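Local coordinates for oligogalacturonate lyase (Vibrio parahaemolyticus RIMD 2210633, PDB 3C5M), which probably breaks down oligogalacturonides, the short fragments of pectin, by beta-elimination, using a seven-bladed beta-propeller that carries a manganese ion, at residues 156-161 against 187-192; 182-187 against 203-208; 218-223 against 227-232; 243-246 against 251-254; 267-270 against 275-278. All coordinates share one frame; numbering follows the deposited sequence.

Contact 1: residues 156-161 against 187-192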
# COMPACT_ATOMS: atom_id res chain seq x y z
N GLU A 156 19.49 12.10 -7.97
CA GLU A 156 20.94 11.94 -8.09
C GLU A 156 21.41 11.05 -6.94
O GLU A 156 22.33 10.25 -7.10
CB GLU A 156 21.64 13.30 -8.02
CG GLU A 156 21.50 14.21 -9.25
CD GLU A 156 20.12 14.86 -9.39
OE1 GLU A 156 19.14 14.13 -9.65
OE2 GLU A 156 20.02 16.10 -9.24
N LYS A 157 20.79 11.21 -5.78
CA LYS A 157 21.13 10.42 -4.60
C LYS A 157 20.47 9.04 -4.64
O LYS A 157 20.91 8.11 -3.96
CB LYS A 157 20.69 11.15 -3.32
CG LYS A 157 21.78 12.00 -2.68
CD LYS A 157 22.97 11.15 -2.25
CE LYS A 157 22.57 10.09 -1.22
NZ LYS A 157 23.64 9.07 -1.00
N PHE A 158 19.42 8.92 -5.45
CA PHE A 158 18.71 7.65 -5.59
C PHE A 158 19.59 6.62 -6.28
O PHE A 158 19.91 5.58 -5.70
CB PHE A 158 17.44 7.85 -6.42
CG PHE A 158 16.66 6.59 -6.60
CD1 PHE A 158 15.95 6.04 -5.54
CD2 PHE A 158 16.61 5.97 -7.85
CE1 PHE A 158 15.21 4.87 -5.70
CE2 PHE A 158 15.86 4.80 -8.03
CZ PHE A 158 15.16 4.25 -6.96
N ALA A 159 19.98 6.91 -7.52
CA ALA A 159 20.84 6.01 -8.28
C ALA A 159 22.15 5.82 -7.53
O ALA A 159 22.70 4.72 -7.51
CB ALA A 159 21.09 6.57 -9.67
N GLU A 160 22.64 6.89 -6.92
CA GLU A 160 23.88 6.85 -6.16
C GLU A 160 23.86 5.76 -5.10
O GLU A 160 24.77 4.94 -5.00
CB GLU A 160 24.11 8.22 -5.50
CG GLU A 160 24.78 8.19 -4.11
CD GLU A 160 26.20 7.66 -4.14
OE1 GLU A 160 26.82 7.55 -3.06
OE2 GLU A 160 26.71 7.36 -5.24
N PHE A 161 22.79 5.74 -4.30
CA PHE A 161 22.64 4.75 -3.24
C PHE A 161 22.58 3.34 -3.81
O PHE A 161 23.12 2.40 -3.23
CB PHE A 161 21.36 5.01 -2.46
CG PHE A 161 21.15 4.08 -1.32
CD1 PHE A 161 21.98 4.14 -0.20
CD2 PHE A 161 20.15 3.11 -1.37
CE1 PHE A 161 21.80 3.26 0.88
CE2 PHE A 161 19.96 2.22 -0.31
CZ PHE A 161 20.79 2.30 0.82
N THR A 187 24.12 -7.83 -0.24
CA THR A 187 24.79 -6.55 -0.36
C THR A 187 24.17 -5.72 -1.48
O THR A 187 24.85 -4.95 -2.16
CB THR A 187 26.29 -6.73 -0.65
OG1 THR A 187 26.47 -7.75 -1.64
CG2 THR A 187 27.03 -7.09 0.61
N ALA A 188 22.86 -5.90 -1.65
CA ALA A 188 22.10 -5.19 -2.67
C ALA A 188 20.94 -4.47 -2.00
O ALA A 188 20.51 -4.85 -0.91
CB ALA A 188 21.57 -6.17 -3.71
N TRP A 189 20.43 -3.42 -2.64
CA TRP A 189 19.30 -2.67 -2.09
C TRP A 189 18.00 -3.46 -2.27
O TRP A 189 17.47 -3.55 -3.38
CB TRP A 189 19.20 -1.31 -2.79
CG TRP A 189 18.16 -0.40 -2.19
CD1 TRP A 189 17.44 -0.61 -1.06
CD2 TRP A 189 17.78 0.89 -2.68
NE1 TRP A 189 16.64 0.47 -0.80
CE2 TRP A 189 16.82 1.41 -1.78
CE3 TRP A 189 18.15 1.66 -3.78
CZ2 TRP A 189 16.24 2.66 -1.95
CZ3 TRP A 189 17.56 2.91 -3.95
CH2 TRP A 189 16.62 3.40 -3.04
N LEU A 190 17.48 -4.02 -1.18
CA LEU A 190 16.26 -4.82 -1.21
C LEU A 190 15.07 -3.96 -0.78
O LEU A 190 15.25 -2.88 -0.24
CB LEU A 190 16.37 -6.00 -0.24
CG LEU A 190 17.63 -6.84 -0.38
CD1 LEU A 190 17.72 -7.82 0.77
CD2 LEU A 190 17.62 -7.55 -1.72
N GLY A 191 13.86 -4.46 -1.00
CA GLY A 191 12.71 -3.69 -0.60
C GLY A 191 11.38 -4.38 -0.80
O GLY A 191 11.31 -5.50 -1.32
N HIS A 192 10.33 -3.69 -0.36
CA HIS A 192 8.94 -4.14 -0.46
C HIS A 192 8.70 -5.62 -0.18
O HIS A 192 8.36 -6.41 -1.07
CB HIS A 192 8.38 -3.80 -1.85
CG HIS A 192 6.89 -3.98 -1.95
ND1 HIS A 192 6.27 -4.44 -3.09
CD2 HIS A 192 5.91 -3.75 -1.05
CE1 HIS A 192 4.97 -4.50 -2.88
NE2 HIS A 192 4.72 -4.09 -1.65

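Contact 2: residues 182-187 against 203-208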
# COMPACT_ATOMS: atom_id res chain seq x y z
N VAL A 182 16.52 -13.62 10.40
CA VAL A 182 16.94 -13.17 9.07
C VAL A 182 16.69 -14.27 8.05
O VAL A 182 17.37 -15.29 8.07
CB VAL A 182 18.43 -12.80 9.05
CG1 VAL A 182 18.83 -12.33 7.67
CG2 VAL A 182 18.72 -11.71 10.06
N ILE A 183 15.73 -14.08 7.14
CA ILE A 183 15.44 -15.11 6.14
C ILE A 183 16.19 -14.90 4.84
O ILE A 183 16.15 -15.75 3.95
CB ILE A 183 13.93 -15.23 5.82
CG1 ILE A 183 13.43 -13.96 5.17
CG2 ILE A 183 13.14 -15.50 7.09
CD1 ILE A 183 11.92 -13.97 4.98
N HIS A 184 16.86 -13.76 4.72
CA HIS A 184 17.61 -13.45 3.51
C HIS A 184 18.40 -12.16 3.66
O HIS A 184 17.84 -11.15 4.07
CB HIS A 184 16.68 -13.31 2.30
CG HIS A 184 17.39 -12.98 1.03
ND1 HIS A 184 18.22 -13.87 0.39
CD2 HIS A 184 17.48 -11.82 0.34
CE1 HIS A 184 18.79 -13.27 -0.65
NE2 HIS A 184 18.36 -12.02 -0.70
N GLN A 185 19.69 -12.19 3.34
CA GLN A 185 20.51 -10.99 3.44
C GLN A 185 21.20 -10.79 2.10
O GLN A 185 21.19 -11.70 1.26
CB GLN A 185 21.54 -11.14 4.55
CG GLN A 185 22.22 -9.85 4.92
CD GLN A 185 22.64 -9.81 6.38
OE1 GLN A 185 21.88 -10.23 7.26
NE2 GLN A 185 23.83 -9.31 6.64
N ASP A 186 21.80 -9.63 1.88
CA ASP A 186 22.46 -9.38 0.60
C ASP A 186 23.07 -7.98 0.56
O ASP A 186 22.60 -7.06 1.23
CB ASP A 186 21.43 -9.54 -0.54
CG ASP A 186 22.08 -9.69 -1.90
OD1 ASP A 186 21.34 -9.84 -2.90
OD2 ASP A 186 23.33 -9.65 -1.97
N THR A 187 24.12 -7.83 -0.24
CA THR A 187 24.79 -6.55 -0.36
C THR A 187 24.17 -5.72 -1.48
O THR A 187 24.85 -4.95 -2.16
CB THR A 187 26.29 -6.73 -0.65
OG1 THR A 187 26.47 -7.75 -1.64
CG2 THR A 187 27.03 -7.09 0.61
N VAL A 203 7.49 -15.59 0.32
CA VAL A 203 7.66 -14.19 0.71
C VAL A 203 8.27 -13.40 -0.45
O VAL A 203 9.44 -13.58 -0.76
CB VAL A 203 8.60 -14.07 1.93
CG1 VAL A 203 8.78 -12.62 2.31
CG2 VAL A 203 8.04 -14.86 3.11
N GLY A 204 7.50 -12.54 -1.09
CA GLY A 204 8.04 -11.78 -2.20
C GLY A 204 8.71 -10.48 -1.78
O GLY A 204 8.22 -9.78 -0.91
N PHE A 205 9.85 -10.18 -2.39
CA PHE A 205 10.60 -8.95 -2.10
C PHE A 205 11.13 -8.46 -3.43
O PHE A 205 10.75 -8.99 -4.47
CB PHE A 205 11.74 -9.20 -1.11
CG PHE A 205 12.89 -9.99 -1.66
CD1 PHE A 205 14.07 -9.37 -2.05
CD2 PHE A 205 12.80 -11.38 -1.78
CE1 PHE A 205 15.14 -10.11 -2.54
CE2 PHE A 205 13.87 -12.13 -2.28
CZ PHE A 205 15.04 -11.49 -2.66
N CYS A 206 12.01 -7.47 -3.42
CA CYS A 206 12.51 -6.96 -4.68
C CYS A 206 13.78 -6.16 -4.52
O CYS A 206 14.16 -5.79 -3.42
CB CYS A 206 11.48 -6.04 -5.30
SG CYS A 206 11.43 -4.42 -4.46
N HIS A 207 14.41 -5.86 -5.66
CA HIS A 207 15.60 -5.05 -5.66
C HIS A 207 15.16 -3.63 -6.03
O HIS A 207 14.47 -3.44 -7.03
CB HIS A 207 16.63 -5.55 -6.69
CG HIS A 207 17.20 -6.90 -6.38
ND1 HIS A 207 17.40 -7.36 -5.10
CD2 HIS A 207 17.64 -7.89 -7.20
CE1 HIS A 207 17.94 -8.56 -5.14
NE2 HIS A 207 18.09 -8.91 -6.40
N GLU A 208 15.54 -2.65 -5.21
CA GLU A 208 15.19 -1.26 -5.46
C GLU A 208 16.19 -0.64 -6.40
O GLU A 208 17.20 -1.26 -6.73
CB GLU A 208 15.16 -0.47 -4.16
CG GLU A 208 13.98 -0.81 -3.29
CD GLU A 208 12.66 -0.58 -4.01
OE1 GLU A 208 11.60 -0.88 -3.41
OE2 GLU A 208 12.68 -0.10 -5.16

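Contact 3: residues 218-223 against 227-232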
# COMPACT_ATOMS: atom_id res chain seq x y z
N MSE A 218 11.17 -8.46 -9.54
CA MSE A 218 10.21 -9.51 -9.24
C MSE A 218 10.90 -10.68 -8.55
O MSE A 218 11.29 -11.64 -9.21
CB MSE A 218 9.55 -10.01 -10.53
CG MSE A 218 8.81 -8.95 -11.37
SE MSE A 218 7.12 -8.33 -10.59
CE MSE A 218 7.86 -6.80 -9.65
N TRP A 219 11.08 -10.61 -7.24
CA TRP A 219 11.72 -11.71 -6.54
C TRP A 219 10.81 -12.46 -5.58
O TRP A 219 9.80 -11.93 -5.11
CB TRP A 219 12.95 -11.23 -5.79
CG TRP A 219 14.09 -10.91 -6.66
CD1 TRP A 219 14.37 -9.72 -7.25
CD2 TRP A 219 15.13 -11.81 -7.06
NE1 TRP A 219 15.52 -9.80 -7.98
CE2 TRP A 219 16.01 -11.08 -7.88
CE3 TRP A 219 15.41 -13.15 -6.80
CZ2 TRP A 219 17.15 -11.65 -8.45
CZ3 TRP A 219 16.54 -13.72 -7.36
CH2 TRP A 219 17.40 -12.97 -8.18
N LEU A 220 11.18 -13.70 -5.29
CA LEU A 220 10.44 -14.59 -4.39
C LEU A 220 11.43 -15.45 -3.61
O LEU A 220 12.52 -15.75 -4.10
CB LEU A 220 9.49 -15.49 -5.20
CG LEU A 220 8.00 -15.45 -4.84
CD1 LEU A 220 7.49 -14.03 -4.99
CD2 LEU A 220 7.21 -16.40 -5.75
N VAL A 221 11.07 -15.83 -2.39
CA VAL A 221 11.95 -16.65 -1.57
C VAL A 221 11.11 -17.31 -0.48
O VAL A 221 10.14 -16.73 -0.02
CB VAL A 221 13.06 -15.80 -0.92
CG1 VAL A 221 12.44 -14.70 -0.07
CG2 VAL A 221 13.94 -16.68 -0.06
N ASN A 222 11.48 -18.52 -0.07
CA ASN A 222 10.71 -19.20 0.96
C ASN A 222 10.99 -18.69 2.35
O ASN A 222 12.02 -18.08 2.60
CB ASN A 222 10.93 -20.70 0.90
CG ASN A 222 10.32 -21.31 -0.33
OD1 ASN A 222 11.00 -21.51 -1.33
ND2 ASN A 222 9.02 -21.58 -0.27
N GLU A 223 10.06 -18.95 3.27
CA GLU A 223 10.23 -18.46 4.62
C GLU A 223 11.50 -18.97 5.27
O GLU A 223 12.13 -18.25 6.05
CB GLU A 223 9.03 -18.83 5.47
CG GLU A 223 9.05 -18.17 6.81
CD GLU A 223 7.75 -18.34 7.54
OE1 GLU A 223 7.66 -17.92 8.72
OE2 GLU A 223 6.81 -18.88 6.93
N ASN A 227 15.46 -21.21 -2.01
CA ASN A 227 14.77 -21.11 -3.29
C ASN A 227 14.56 -19.67 -3.75
O ASN A 227 13.50 -19.32 -4.26
CB ASN A 227 13.42 -21.83 -3.24
CG ASN A 227 13.51 -23.29 -3.68
OD1 ASN A 227 12.50 -23.99 -3.74
ND2 ASN A 227 14.72 -23.74 -3.99
N VAL A 228 15.59 -18.85 -3.58
CA VAL A 228 15.51 -17.46 -4.01
C VAL A 228 15.45 -17.48 -5.53
O VAL A 228 16.38 -17.95 -6.19
CB VAL A 228 16.76 -16.66 -3.54
CG1 VAL A 228 16.72 -15.24 -4.09
CG2 VAL A 228 16.82 -16.63 -2.03
N ARG A 229 14.36 -16.98 -6.09
CA ARG A 229 14.20 -16.95 -7.54
C ARG A 229 13.46 -15.72 -8.06
O ARG A 229 12.80 -15.02 -7.31
CB ARG A 229 13.50 -18.23 -8.02
CG ARG A 229 12.51 -18.89 -7.04
CD ARG A 229 11.16 -18.24 -7.07
NE ARG A 229 10.07 -19.13 -6.63
CZ ARG A 229 9.91 -19.60 -5.39
NH1 ARG A 229 8.88 -20.39 -5.12
NH2 ARG A 229 10.78 -19.30 -4.43
N LYS A 230 13.59 -15.46 -9.35
CA LYS A 230 12.92 -14.31 -9.94
C LYS A 230 11.60 -14.75 -10.55
O LYS A 230 11.53 -15.76 -11.24
CB LYS A 230 13.83 -13.67 -10.99
CG LYS A 230 14.42 -14.66 -11.97
CD LYS A 230 15.24 -13.96 -13.03
CE LYS A 230 16.39 -13.18 -12.43
NZ LYS A 230 17.14 -12.44 -13.47
N ILE A 231 10.54 -13.98 -10.28
CA ILE A 231 9.20 -14.27 -10.77
C ILE A 231 9.13 -14.43 -12.29
O ILE A 231 8.49 -15.35 -12.81
CB ILE A 231 8.20 -13.16 -10.33
CG1 ILE A 231 8.10 -13.14 -8.80
CG2 ILE A 231 6.83 -13.39 -10.95
CD1 ILE A 231 7.21 -12.06 -8.25
N LYS A 232 9.80 -13.53 -13.00
CA LYS A 232 9.79 -13.55 -14.46
C LYS A 232 11.23 -13.52 -14.95
O LYS A 232 12.11 -13.02 -14.27
CB LYS A 232 9.03 -12.33 -14.98
CG LYS A 232 8.65 -12.34 -16.45
CD LYS A 232 8.13 -10.96 -16.87
CE LYS A 232 7.39 -10.96 -18.21
NZ LYS A 232 6.08 -11.70 -18.18

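Contact 4: residues 243-246 against 251-254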
# COMPACT_ATOMS: atom_id res chain seq x y z
N GLU A 243 4.17 -4.30 -8.49
CA GLU A 243 3.80 -5.66 -8.08
C GLU A 243 3.03 -5.69 -6.76
O GLU A 243 3.26 -4.88 -5.85
CB GLU A 243 5.06 -6.54 -7.96
CG GLU A 243 5.88 -6.31 -6.68
CD GLU A 243 6.92 -5.20 -6.82
OE1 GLU A 243 6.71 -4.26 -7.62
OE2 GLU A 243 7.95 -5.27 -6.12
N PHE A 244 2.11 -6.64 -6.65
CA PHE A 244 1.33 -6.78 -5.44
C PHE A 244 0.59 -8.12 -5.45
O PHE A 244 0.11 -8.58 -6.49
CB PHE A 244 0.34 -5.61 -5.31
CG PHE A 244 -0.80 -5.66 -6.28
CD1 PHE A 244 -1.99 -6.30 -5.94
CD2 PHE A 244 -0.69 -5.07 -7.54
CE1 PHE A 244 -3.05 -6.36 -6.84
CE2 PHE A 244 -1.74 -5.13 -8.45
CZ PHE A 244 -2.92 -5.77 -8.11
N TRP A 245 0.53 -8.77 -4.29
CA TRP A 245 -0.15 -10.04 -4.16
C TRP A 245 -1.63 -9.78 -4.28
O TRP A 245 -2.14 -8.79 -3.76
CB TRP A 245 0.13 -10.66 -2.79
CG TRP A 245 1.44 -11.36 -2.67
CD1 TRP A 245 2.43 -11.09 -1.78
CD2 TRP A 245 1.89 -12.45 -3.47
NE1 TRP A 245 3.48 -11.95 -1.97
CE2 TRP A 245 3.18 -12.80 -3.01
CE3 TRP A 245 1.34 -13.17 -4.53
CZ2 TRP A 245 3.93 -13.84 -3.57
CZ3 TRP A 245 2.08 -14.21 -5.09
CH2 TRP A 245 3.36 -14.53 -4.61
N ILE A 246 -2.34 -10.65 -4.98
CA ILE A 246 -3.77 -10.50 -5.07
C ILE A 246 -4.25 -11.05 -3.73
O ILE A 246 -3.82 -12.11 -3.30
CB ILE A 246 -4.33 -11.31 -6.21
CG1 ILE A 246 -3.79 -10.76 -7.53
CG2 ILE A 246 -5.86 -11.29 -6.17
CD1 ILE A 246 -4.32 -11.46 -8.73
N ALA A 251 -2.23 -15.07 -7.20
CA ALA A 251 -1.10 -14.72 -8.05
C ALA A 251 -0.43 -13.41 -7.68
O ALA A 251 -0.92 -12.67 -6.83
CB ALA A 251 -1.55 -14.68 -9.51
N MSE A 252 0.69 -13.12 -8.34
CA MSE A 252 1.43 -11.88 -8.12
C MSE A 252 1.16 -11.00 -9.33
O MSE A 252 1.71 -11.23 -10.40
CB MSE A 252 2.94 -12.16 -8.05
CG MSE A 252 3.82 -10.92 -7.95
SE MSE A 252 3.74 -10.03 -6.23
CE MSE A 252 5.20 -10.94 -5.31
N ALA A 253 0.31 -9.99 -9.17
CA ALA A 253 -0.00 -9.09 -10.27
C ALA A 253 1.00 -7.94 -10.36
O ALA A 253 1.47 -7.43 -9.34
CB ALA A 253 -1.42 -8.54 -10.13
N TYR A 254 1.32 -7.55 -11.59
CA TYR A 254 2.23 -6.43 -11.81
C TYR A 254 2.02 -5.78 -13.18
O TYR A 254 1.18 -6.22 -13.96
CB TYR A 254 3.68 -6.87 -11.65
CG TYR A 254 4.12 -7.88 -12.67
CD1 TYR A 254 3.86 -9.24 -12.50
CD2 TYR A 254 4.76 -7.47 -13.85
CE1 TYR A 254 4.22 -10.17 -13.48
CE2 TYR A 254 5.12 -8.39 -14.82
CZ TYR A 254 4.84 -9.73 -14.64
OH TYR A 254 5.17 -10.62 -15.63

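Contact 5: residues 267-270 against 275-278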
# COMPACT_ATOMS: atom_id res chain seq x y z
N TYR A 267 0.06 -7.98 -15.68
CA TYR A 267 0.45 -9.37 -15.73
C TYR A 267 0.17 -10.08 -14.43
O TYR A 267 0.24 -9.48 -13.37
CB TYR A 267 1.94 -9.48 -16.04
CG TYR A 267 2.29 -9.57 -17.51
CD1 TYR A 267 2.29 -10.79 -18.17
CD2 TYR A 267 2.62 -8.43 -18.24
CE1 TYR A 267 2.61 -10.88 -19.52
CE2 TYR A 267 2.94 -8.51 -19.59
CZ TYR A 267 2.94 -9.74 -20.22
OH TYR A 267 3.26 -9.82 -21.55
N LYS A 268 -0.16 -11.37 -14.51
CA LYS A 268 -0.41 -12.19 -13.33
C LYS A 268 0.60 -13.33 -13.34
O LYS A 268 0.72 -14.05 -14.33
CB LYS A 268 -1.82 -12.78 -13.34
CG LYS A 268 -2.92 -11.87 -12.78
CD LYS A 268 -4.28 -12.60 -12.74
CE LYS A 268 -5.38 -11.70 -12.16
NZ LYS A 268 -6.74 -12.30 -12.31
N ALA A 269 1.34 -13.49 -12.25
CA ALA A 269 2.33 -14.55 -12.14
C ALA A 269 1.89 -15.60 -11.11
O ALA A 269 1.52 -15.25 -9.99
CB ALA A 269 3.67 -13.97 -11.74
N ASN A 270 1.94 -16.87 -11.48
CA ASN A 270 1.57 -17.96 -10.58
C ASN A 270 2.69 -18.16 -9.56
O ASN A 270 3.81 -18.49 -9.94
CB ASN A 270 1.37 -19.24 -11.39
CG ASN A 270 0.87 -20.39 -10.55
OD1 ASN A 270 1.50 -20.77 -9.56
ND2 ASN A 270 -0.26 -20.96 -10.93
N GLU A 275 4.83 -19.22 -13.63
CA GLU A 275 4.57 -18.93 -15.02
C GLU A 275 3.73 -17.67 -15.14
O GLU A 275 2.63 -17.59 -14.58
CB GLU A 275 3.84 -20.10 -15.67
CG GLU A 275 2.45 -20.30 -15.15
CD GLU A 275 1.56 -20.88 -16.21
OE1 GLU A 275 1.78 -22.03 -16.62
OE2 GLU A 275 0.63 -20.16 -16.64
N ASN A 276 4.24 -16.68 -15.86
CA ASN A 276 3.52 -15.42 -16.01
C ASN A 276 2.59 -15.42 -17.22
O ASN A 276 2.78 -16.20 -18.16
CB ASN A 276 4.52 -14.26 -16.12
CG ASN A 276 5.45 -14.17 -14.91
OD1 ASN A 276 6.24 -15.08 -14.65
ND2 ASN A 276 5.35 -13.08 -14.17
N GLU A 277 1.59 -14.56 -17.19
CA GLU A 277 0.63 -14.46 -18.29
C GLU A 277 -0.06 -13.11 -18.29
O GLU A 277 -0.50 -12.61 -17.25
CB GLU A 277 -0.41 -15.58 -18.19
CG GLU A 277 -1.09 -15.69 -16.84
CD GLU A 277 -2.22 -16.70 -16.84
OE1 GLU A 277 -3.24 -16.45 -17.52
OE2 GLU A 277 -2.09 -17.74 -16.17
N GLU A 278 -0.16 -12.52 -19.48
CA GLU A 278 -0.79 -11.22 -19.67
C GLU A 278 -2.28 -11.29 -19.34
O GLU A 278 -2.93 -12.30 -19.60
CB GLU A 278 -0.58 -10.78 -21.11
CG GLU A 278 -1.15 -9.42 -21.46
CD GLU A 278 -0.98 -9.09 -22.94
OE1 GLU A 278 0.18 -9.10 -23.41
OE2 GLU A 278 -2.00 -8.83 -23.62

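Contact 1: residues 156-161 against 187-192
Phe158 and Phe161, one helical turn apart on helix 155-163, close on the indole of Trp189 in a wholly aromatic contact. The helix belongs to the connection between strands 138-145 and 168-174 of one propeller blade, whereas Trp189 stands just ahead of strand 190-196, the first strand of the next blade. The cluster therefore fastens an excursion of one blade to the start of its successor. Phe161 makes the textbook T-shaped pair: its edge, led by CD2 and CE2, is presented to one indole face, with the ring planes at 88° and the centroid of its ring 4.7 Å from that of the six-membered ring of Trp189. Phe161 CE2 stands over the middle of the indole, and Phe161 CD2 comes to 3.5 Å from Trp189 CE3. Phe158 arrives from the other side of the indole plane and at its far rim, CE1 meeting CH2 of Trp189 at 3.4 Å, with the planes inclined by 61°. In Trp189, CG lies opposite the backbone N (chi1 -174°), which extends the indole toward the helix. Tyr127 adds a further edge-to-face partner to Trp189, and Trp155 meets Phe158. With carbon edges and pi faces doing all the work between the two segments, the join rests on dispersion and on the weak electrostatics of a C-H edge against a ring face, without charge or polar pairing.

Contact 2: residues 182-187 against 203-208
The imidazole of His184 and the phenyl ring of Phe205 meet obliquely, neither stacked nor edge to face, with their planes 38° apart and the centroids of the two rings separated by 5.1 Å. CD2 and NE2 of His184 do the touching, and they reach the far end of the phenyl ring, where His184 CD2 lies 3.9 Å from Phe205 CZ. Trp219 meets the same phenyl ring at a shallower inclination, and it also meets the imidazole of His207. This is blade-to-blade packing in a beta-propeller: strand 182-186 is the last of one four-stranded blade and strand 203-207 the second of the next, and they run nearly parallel, 18° apart, at a closest axis separation of 10.4 Å. At such a spacing side chains alone bridge the gap. A classic beta bulge assists, since Ile183 and His184 both lie opposite Leu170, and both consequently direct their side chains at the neighbouring blade. Phe205 takes a chi1 of 70°, which sets CG between its backbone N and carbonyl carbon and raises the ring from the strand to meet His184. Leu190 packs against both rings. At one end of the row Asp186 faces His207 without a bond; Asp186 OD2 instead receives a weak bond from the Thr187 N that follows it. At the other end, methyl meets methyl, with CD1 of Ile183 4.3 Å from CG1 of Val203.

Contact 3: residues 218-223 against 227-232
Three backbone hydrogen bonds join the two arms of this antiparallel hairpin. Leu220 and Arg229 form a hydrogen-bonded pair, Leu220 N to Arg229 O at 2.9 Å and Arg229 N to Leu220 O at 3.0 Å, and just beyond the strand ends Ile231 N reaches Met218 O at 2.7 Å. The Arg229 chain, bent at chi2 (82°), folds across to the partner strand, where its CD and guanidinium lie over Leu220, with CB and CD2 of the leucine on one guanidinium face and Asn222 OD1 near the edge; a weak bond from Arg229 NH2 to Asn227 O accompanies this. Beyond the strand ends, Ile231 packs its CD1 on CD1 of Leu220 at 3.8 Å and its CB on CB of Met218, a selenomethionine. The face opposite Leu220 and Arg229 carries Trp219. A chi1 of -73° puts its CG beside the backbone N, and the indole leans over the partner strand: Lys230 CA is over one ring face, and CZ3 of Trp219 packs at 3.6 Å on CG1 of Val228. The other branch of Val228, CG2, lies alongside Val221 CG2. The indole NE1 is satisfied by Ala216 O. Strand 229-230 is the last of its propeller blade; strand 219-222 bonds on its other side to strand 202-207, and Met218, Leu220 and Ile231 press on strands 238-245 and 252-258 of the following blade.

Contact 4: residues 243-246 against 251-254
Strands 243-245 and 252-254 run antiparallel, 152° between their directions, with Phe244 and Ala253 as a hydrogen-bonded pair (Phe244 N to Ala253 O 2.9 Å, Ala253 N to Phe244 O 3.0 Å) and a further bond from Ile246 N to Ala251 O at 3.1 Å. On one face of this sheet Met252, a selenomethionine, lies over the indole of Trp245. Both the selenium and the terminal methyl take part: SE stands 4.2 Å from the centroid of the six-membered ring of Trp245, a Met-aromatic contact only 15° off the ring normal, and CE makes a CH-pi contact beside it, 3.6 Å from Trp245 CE2. Bends at chi2 (72°) and chi3 bring first the selenium and then the methyl over the ring. Ala251 O lies at the indole edge, and NE1 of Trp245 is bonded to Ile194 O. These two strands are the first pair of a propeller blade, linked as a beta hairpin, and their other face looks to the next blade. There the methyl of Ala253 sits over the ring of Phe244, CB to CZ 3.7 Å, and touches CG1 of Ile246. Phe244 also packs on Leu288 and Met289, and its side chain is about 8 Å from that of His287, a ligand of the manganese ion. Glu243 rests its CB against CB of Tyr254, but its carboxylate leaves the pair for a salt bridge with Arg217. The hydroxyl of Tyr254 likewise points away from this pair and is hydrogen-bonded with Lys232 NZ.

Contact 5: residues 267-270 against 275-278
Antiparallel strands 267-269 and 276-278, 158° apart in direction, pair Lys268 with Glu277 through two hydrogen bonds, Lys268 N to Glu277 O and Glu277 N to Lys268 O, both 3.0 Å. A longer bond from Asn270 N to Glu275 O, 3.3 Å, continues the pairing toward the turn, while Tyr267 with Glu278 and Ala269 with Asn276 are non-hydrogen-bonded pairs. Of the side chains, Tyr267 does most. Its ring leans over the partner strand until CE1 is 3.6 Å from CB of Glu278, and Glu278 CA and CG stand on one face. Lys232 takes the opposite face in a cation-pi contact, and the ring thus lies between the aliphatic part of Glu278 and the lysine. The carboxylate of Glu278 runs on past the ring, its plane nearly perpendicular to it, at 89°. Across the sheet from Tyr267, Glu277 brings CG to 3.5 Å from Lys268 O, whereas Lys268 stretches out fully and gives a weak bond to Gly294 O. Near the turn, Asn270 brings CB to 4.1 Å from CG of Glu275; its OD1 accepts from the backbone N of Glu272, an Asx turn, and from that of Thr273. The hairpin closes the outer side of its propeller blade. With Glu275, Glu277 and Glu278 exposed along the 275-278 segment, and no salt bridge between the two segments to balance their carboxylates, this surface is probably negative.

In the fold
Contacts 1 to 5 follow the chain through three successive blades of the propeller. Contacts 1 and 2 interleave along the sequence, share Thr187 and lie about 13 Å apart between centres; both join the blade that ends in strand 180-186 to the one that begins with strand 190-196. Contact 3 completes the latter at its outer edge, about 9 Å from contact 2, with strand 202-207 bonded to strand 219-222. Contacts 4 and 5, again about 9 Å apart, are the inner and outer hairpins of the next blade, joined through strands 252-258 and 264-269. Contact 3 touches both. The side chains of Phe158 (contact 1) and Phe244 (contact 4) remain about 14 and 12 Å from the manganese ion; contacts 2, 3 and 5 lie away from its site.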